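Local coordinates for glycoside Hydrolase Family 43_12 (Metagenome, PDB 7JVH), which probably hydrolyses glycosidic bonds in plant cell-wall polysaccharides such as arabinoxylan, at residues T31-T36 with Y443-T448. Residues are numbered along the deposited sequence; the frame is centred on the assembly and turned at random.
Sequences TNFTYT and YTAQTT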
ATOM      1  N   THR A  31     -24.069  -0.751   9.651  1.00 53.57           N
ATOM      2  CA  THR A  31     -24.796  -1.823   8.985  1.00 53.19           C
ATOM      3  C   THR A  31     -24.409  -1.956   7.505  1.00 58.21           C
ATOM      4  O   THR A  31     -24.680  -2.982   6.893  1.00 61.49           O
ATOM      5  CB  THR A  31     -26.318  -1.594   9.098  1.00 57.51           C
ATOM      6  OG1 THR A  31     -27.022  -2.764   8.707  1.00 82.08           O
ATOM      7  CG2 THR A  31     -26.757  -0.473   8.197  1.00 55.93           C
ATOM      8  N   ASN A  32     -23.811  -0.896   6.945  1.00 58.74           N
ATOM      9  CA  ASN A  32     -23.342  -0.858   5.565  1.00 59.18           C
ATOM     10  C   ASN A  32     -22.141   0.058   5.363  1.00 55.67           C
ATOM     11  O   ASN A  32     -22.014   1.088   6.023  1.00 56.17           O
ATOM     12  CB  ASN A  32     -24.444  -0.371   4.629  1.00 54.78           C
ATOM     13  CG  ASN A  32     -23.977  -0.253   3.183  1.00 65.53           C
ATOM     14  OD1 ASN A  32     -23.794   0.845   2.657  1.00 62.07           O
ATOM     15  ND2 ASN A  32     -23.748  -1.393   2.549  1.00 75.38           N
ATOM     16  N   PHE A  33     -21.265  -0.327   4.430  1.00 52.17           N
ATOM     17  CA  PHE A  33     -20.347   0.592   3.782  1.00 46.83           C
ATOM     18  C   PHE A  33     -20.379   0.336   2.274  1.00 44.12           C
ATOM     19  O   PHE A  33     -20.288  -0.809   1.842  1.00 52.13           O
ATOM     20  CB  PHE A  33     -18.901   0.453   4.306  1.00 45.61           C
ATOM     21  CG  PHE A  33     -18.026   1.604   3.919  1.00 55.96           C
ATOM     22  CD1 PHE A  33     -17.342   1.617   2.718  1.00 54.13           C
ATOM     23  CD2 PHE A  33     -17.904   2.698   4.754  1.00 65.36           C
ATOM     24  CE1 PHE A  33     -16.538   2.695   2.360  1.00 55.33           C
ATOM     25  CE2 PHE A  33     -17.084   3.784   4.412  1.00 64.93           C
ATOM     26  CZ  PHE A  33     -16.411   3.779   3.207  1.00 59.83           C
ATOM     27  N   THR A  34     -20.494   1.411   1.493  1.00 40.08           N
ATOM     28  CA  THR A  34     -20.467   1.342   0.039  1.00 51.34           C
ATOM     29  C   THR A  34     -19.390   2.267  -0.481  1.00 46.89           C
ATOM     30  O   THR A  34     -19.331   3.425  -0.076  1.00 44.54           O
ATOM     31  CB  THR A  34     -21.843   1.729  -0.607  1.00 55.01           C
ATOM     32  OG1 THR A  34     -22.861   0.866  -0.094  1.00 62.27           O
ATOM     33  CG2 THR A  34     -21.807   1.602  -2.101  1.00 49.94           C
ATOM     34  N   TYR A  35     -18.540   1.737  -1.367  1.00 36.00           N
ATOM     35  CA  TYR A  35     -17.490   2.494  -2.031  1.00 40.34           C
ATOM     36  C   TYR A  35     -17.638   2.329  -3.543  1.00 42.70           C
ATOM     37  O   TYR A  35     -17.677   1.196  -4.043  1.00 50.85           O
ATOM     38  CB  TYR A  35     -16.104   2.012  -1.573  1.00 34.97           C
ATOM     39  CG  TYR A  35     -14.944   2.625  -2.345  1.00 40.28           C
ATOM     40  CD1 TYR A  35     -14.448   3.881  -2.014  1.00 44.32           C
ATOM     41  CD2 TYR A  35     -14.348   1.947  -3.401  1.00 39.80           C
ATOM     42  CE1 TYR A  35     -13.401   4.448  -2.716  1.00 56.00           C
ATOM     43  CE2 TYR A  35     -13.297   2.499  -4.117  1.00 52.21           C
ATOM     44  CZ  TYR A  35     -12.813   3.745  -3.764  1.00 58.53           C
ATOM     45  OH  TYR A  35     -11.762   4.297  -4.473  1.00 54.11           O
ATOM     46  N   THR A  36     -17.724   3.463  -4.253  1.00 51.28           N
ATOM     47  CA  THR A  36     -17.896   3.502  -5.701  1.00 57.98           C
ATOM     48  C   THR A  36     -16.819   4.362  -6.343  1.00 56.61           C
ATOM     49  O   THR A  36     -16.765   5.566  -6.105  1.00 54.03           O
ATOM     50  CB  THR A  36     -19.317   4.030  -6.111  1.00 50.44           C
ATOM     51  OG1 THR A  36     -20.319   3.124  -5.645  1.00 49.60           O
ATOM     52  CG2 THR A  36     -19.440   4.184  -7.632  1.00 37.33           C
ATOM     53  N   TYR A 443     -14.306   9.449  -6.338  1.00 48.61           N
ATOM     54  CA  TYR A 443     -15.087   8.413  -5.686  1.00 45.70           C
ATOM     55  C   TYR A 443     -16.243   9.004  -4.877  1.00 54.04           C
ATOM     56  O   TYR A 443     -16.322  10.208  -4.636  1.00 52.04           O
ATOM     57  CB  TYR A 443     -14.206   7.456  -4.840  1.00 39.38           C
ATOM     58  CG  TYR A 443     -13.892   7.905  -3.434  1.00 49.44           C
ATOM     59  CD1 TYR A 443     -14.723   7.556  -2.368  1.00 57.10           C
ATOM     60  CD2 TYR A 443     -12.753   8.659  -3.153  1.00 51.89           C
ATOM     61  CE1 TYR A 443     -14.445   7.955  -1.079  1.00 43.32           C
ATOM     62  CE2 TYR A 443     -12.451   9.043  -1.860  1.00 55.31           C
ATOM     63  CZ  TYR A 443     -13.303   8.697  -0.832  1.00 56.52           C
ATOM     64  OH  TYR A 443     -13.011   9.115   0.458  1.00 55.35           O
ATOM     65  N   THR A 444     -17.155   8.110  -4.509  1.00 55.31           N
ATOM     66  CA  THR A 444     -18.344   8.401  -3.751  1.00 53.90           C
ATOM     67  C   THR A 444     -18.491   7.215  -2.831  1.00 53.37           C
ATOM     68  O   THR A 444     -18.373   6.074  -3.261  1.00 56.10           O
ATOM     69  CB  THR A 444     -19.600   8.542  -4.654  1.00 58.68           C
ATOM     70  OG1 THR A 444     -19.403   9.615  -5.578  1.00 64.15           O
ATOM     71  CG2 THR A 444     -20.852   8.824  -3.836  1.00 36.50           C
ATOM     72  N   ALA A 445     -18.724   7.497  -1.546  1.00 57.60           N
ATOM     73  CA  ALA A 445     -18.855   6.469  -0.537  1.00 45.22           C
ATOM     74  C   ALA A 445     -19.928   6.882   0.433  1.00 58.97           C
ATOM     75  O   ALA A 445     -20.192   8.078   0.609  1.00 50.08           O
ATOM     76  CB  ALA A 445     -17.520   6.291   0.179  1.00 53.44           C
ATOM     77  N   GLN A 446     -20.553   5.885   1.060  1.00 49.61           N
ATOM     78  CA  GLN A 446     -21.473   6.127   2.149  1.00 51.67           C
ATOM     79  C   GLN A 446     -21.483   4.991   3.160  1.00 49.57           C
ATOM     80  O   GLN A 446     -21.146   3.857   2.835  1.00 50.42           O
ATOM     81  CB  GLN A 446     -22.876   6.328   1.600  1.00 59.32           C
ATOM     82  CG  GLN A 446     -23.312   5.238   0.646  1.00 64.37           C
ATOM     83  CD  GLN A 446     -24.808   5.131   0.559  1.00 67.44           C
ATOM     84  OE1 GLN A 446     -25.411   5.581  -0.404  1.00 72.73           O
ATOM     85  NE2 GLN A 446     -25.411   4.528   1.572  1.00 68.20           N
ATOM     86  N   THR A 447     -21.873   5.312   4.394  1.00 50.76           N
ATOM     87  CA  THR A 447     -22.020   4.330   5.454  1.00 49.53           C
ATOM     88  C   THR A 447     -23.336   4.580   6.177  1.00 54.49           C
ATOM     89  O   THR A 447     -23.816   5.709   6.248  1.00 56.48           O
ATOM     90  CB  THR A 447     -20.817   4.366   6.443  1.00 50.52           C
ATOM     91  OG1 THR A 447     -20.855   3.205   7.277  1.00 60.82           O
ATOM     92  CG2 THR A 447     -20.824   5.628   7.318  1.00 38.37           C
ATOM     93  N   THR A 448     -23.915   3.502   6.702  1.00 49.14           N
ATOM     94  CA  THR A 448     -25.192   3.524   7.402  1.00 49.34           C
ATOM     95  C   THR A 448     -24.957   2.951   8.783  1.00 59.40           C
ATOM     96  O   THR A 448     -24.361   1.881   8.920  1.00 63.41           O
ATOM     97  CB  THR A 448     -26.260   2.701   6.651  1.00 48.30           C
ATOM     98  OG1 THR A 448     -26.403   3.235   5.341  1.00 56.13           O
ATOM     99  CG2 THR A 448     -27.596   2.761   7.341  1.00 47.53           C
TER
HETATM  100  O   HOH W   1     -24.637   3.204   3.572  1.00 47.71           O
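Tyr35 lays the CE1 corner of its ring against Tyr443, coming within 3.4 Å of Tyr443 CD1; the two side chains cross at about a right angle, with their ring planes inclined by 39°, so that the meeting is oblique. In Tyr443, chi1 of 85° puts CG between the backbone N and the carbonyl carbon, with the CG-CD1 side of the ring against Tyr35 CE1, and Ala445 CB lies at the ring's edge. Tyr35 OH reaches past the pair to hydrogen-bond His440 and the backbone N of Gln439. With an alanine at Tyr35, the Tyr443 ring would probably lose its aromatic neighbour, and His440 ND1 and Gln439 N their shared hydroxyl. On the same face, Phe33 brings CD2 to 3.8 Å from Thr447 CB and CZ to 4.1 Å from Ala445 CB, while Gln446 O lies above the rim of its ring. Thr447 turns OG1 back to Asn32 O (2.7 Å), which also accepts from Thr448 N, so two donors grip this carbonyl.

The opposite face is polar. Thr34 OG1 donates in plane to a lone pair of Asn32 OD1, and a water joins OD1 (2.7 Å) to Gln446 NE2 and Thr448 OG1, the latter also hydrogen-bonded to Thr516 OG1; the two amide planes stand 86° apart. Beneath these side chains run antiparallel backbone bonds such as Thr34 N to Gln446 O (2.9 Å), ending in a classic beta bulge where Thr31 and Asn32 both face Thr448.

The pairing brings the N-terminal strand 28-37 into the sheet of the C-terminal concanavalin A-like domain, between strands 383-386 and 442-451. Strand 515-522 continues the sheet beyond 442-451, and on the aromatic face Phe33 and Tyr443 pack against strands 458-464 and 560-566 of the facing sheet, closing the beta-sandwich.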